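Local coordinates for Glucose/sorbosone dehydrogenases (Escherichia coli K12, PDB 2G8S), which belongs to the glucose/sorbosone dehydrogenase family of beta-propeller proteins and carries a bound calcium ion, at residues 226-230 / 231-235. Numbering follows the deposited sequence.
Sequences IPQKG and KNYGW. With CA (calcium ion), chain C.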
# COMPACT_ATOMS: atom_id res chain seq x y z
N ILE A 226 -0.51 0.42 13.90
CA ILE A 226 0.25 1.68 14.01
C ILE A 226 1.70 1.29 14.34
O ILE A 226 2.08 1.19 15.51
CB ILE A 226 -0.33 2.65 15.07
CG1 ILE A 226 -1.83 2.87 14.85
CG2 ILE A 226 0.46 3.97 15.06
CD1 ILE A 226 -2.50 3.69 15.96
N PRO A 227 2.49 1.02 13.30
CA PRO A 227 3.78 0.36 13.53
C PRO A 227 4.81 1.25 14.22
O PRO A 227 4.95 2.43 13.88
CB PRO A 227 4.23 -0.07 12.14
CG PRO A 227 3.41 0.71 11.18
CD PRO A 227 2.21 1.24 11.87
N GLN A 228 5.52 0.66 15.18
CA GLN A 228 6.52 1.40 15.93
C GLN A 228 7.91 0.82 15.73
O GLN A 228 8.07 -0.34 15.35
CB GLN A 228 6.14 1.44 17.41
CG GLN A 228 4.92 2.32 17.68
CD GLN A 228 4.42 2.24 19.11
OE1 GLN A 228 4.41 1.17 19.73
NE2 GLN A 228 3.95 3.36 19.64
N LYS A 229 8.91 1.67 15.97
CA LYS A 229 10.31 1.31 15.79
C LYS A 229 10.68 0.05 16.54
O LYS A 229 10.54 -0.04 17.77
CB LYS A 229 11.19 2.47 16.27
CG LYS A 229 12.68 2.25 16.10
CD LYS A 229 13.46 3.46 16.61
CE LYS A 229 14.95 3.29 16.36
NZ LYS A 229 15.72 4.38 17.02
N GLY A 230 11.17 -0.94 15.78
CA GLY A 230 11.73 -2.17 16.32
C GLY A 230 10.73 -3.18 16.83
O GLY A 230 11.12 -4.19 17.42
N LYS A 231 9.44 -2.94 16.61
CA LYS A 231 8.41 -3.78 17.22
C LYS A 231 7.93 -4.91 16.30
O LYS A 231 8.02 -4.82 15.08
CB LYS A 231 7.22 -2.92 17.68
CG LYS A 231 7.57 -1.88 18.76
CD LYS A 231 7.18 -2.35 20.15
CE LYS A 231 7.45 -1.28 21.20
NZ LYS A 231 6.45 -0.16 21.20
N ASN A 232 7.42 -5.97 16.94
CA ASN A 232 6.97 -7.20 16.31
C ASN A 232 5.44 -7.22 16.30
O ASN A 232 4.82 -7.24 17.36
CB ASN A 232 7.51 -8.35 17.18
CG ASN A 232 7.24 -9.73 16.60
OD1 ASN A 232 6.43 -9.90 15.69
ND2 ASN A 232 7.92 -10.73 17.15
N TYR A 233 4.85 -7.23 15.11
CA TYR A 233 3.39 -7.25 14.95
C TYR A 233 2.81 -8.66 14.90
O TYR A 233 1.62 -8.87 14.66
CB TYR A 233 2.94 -6.27 13.82
CG TYR A 233 3.22 -4.91 14.37
CD1 TYR A 233 2.28 -4.25 15.14
CD2 TYR A 233 4.51 -4.37 14.29
CE1 TYR A 233 2.58 -3.05 15.77
CE2 TYR A 233 4.82 -3.17 14.92
CZ TYR A 233 3.86 -2.52 15.65
OH TYR A 233 4.18 -1.34 16.30
N GLY A 234 3.66 -9.64 15.18
CA GLY A 234 3.18 -10.96 15.57
C GLY A 234 3.13 -12.07 14.54
O GLY A 234 3.26 -13.23 14.89
N TRP A 235 2.94 -11.74 13.26
CA TRP A 235 2.70 -12.77 12.26
C TRP A 235 3.94 -13.66 12.09
O TRP A 235 5.05 -13.13 11.94
CB TRP A 235 2.30 -12.15 10.93
CG TRP A 235 2.12 -13.15 9.85
CD1 TRP A 235 2.98 -13.42 8.81
CD2 TRP A 235 1.01 -14.05 9.70
NE1 TRP A 235 2.47 -14.43 8.02
CE2 TRP A 235 1.26 -14.84 8.55
CE3 TRP A 235 -0.17 -14.28 10.43
CZ2 TRP A 235 0.37 -15.82 8.10
CZ3 TRP A 235 -1.05 -15.25 10.00
CH2 TRP A 235 -0.78 -16.02 8.84
CA CA C . -0.62 -8.73 13.79
O HOH W 1 2.72 -0.87 18.46
O HOH W 2 -0.47 -10.95 12.98
O HOH W 3 0.75 -8.21 11.90
O HOH W 4 -1.23 -9.81 15.79
O HOH W 5 -0.61 -6.63 15.08
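Y233 reaches back across a tight reversal of the chain to meet the backbone at P227 and Q228, a compact example of a tyrosine hydroxyl meeting the backbone five residues earlier in its own loop. Its OH accepts a hydrogen bond from Q228 N at 2.7 Å, with an N-H...O angle of 139° that is noticeably bent. The phenol end also packs on P227, whose CA lies 3.3 Å from Y233 OH, while P227 CB touches the ring carbon CE2 at 4.2 Å. With CG beside the backbone N and anti to the carbonyl carbon (chi1 -68°), the ring is directed back toward the P227-Q228 backbone. Q228 crosses it nearly at right angles, and a water sits between them, 2.6 Å from Y233 OH and within hydrogen-bonding distance of Q228 OE1 in the modelled conformer. In the modelled conformers K231 NZ makes a weak and doubtful bond to that same amide oxygen, the lysine chain bending at chi2 and chi4 while running alongside Q228.

The reversal itself is a type II beta turn from Q228 to K231, closed by K231 N to Q228 O at 3.2 Å, with G230 taking the positive phi that suits glycine. Beyond the ring, N232 OD1 accepts from G234 N at 2.8 Å, forming an Asx turn around Y233, whose carbonyl O binds the calcium ion at 2.4 Å. E223 and four waters also coordinate that ion. The loop joins strands 222-225 and 265-267 of one propeller sheet; P227 leans on strand 210-216 of that sheet, while G230, K231 and Y233 make backbone hydrogen bonds to strand 191-194 of the preceding sheet.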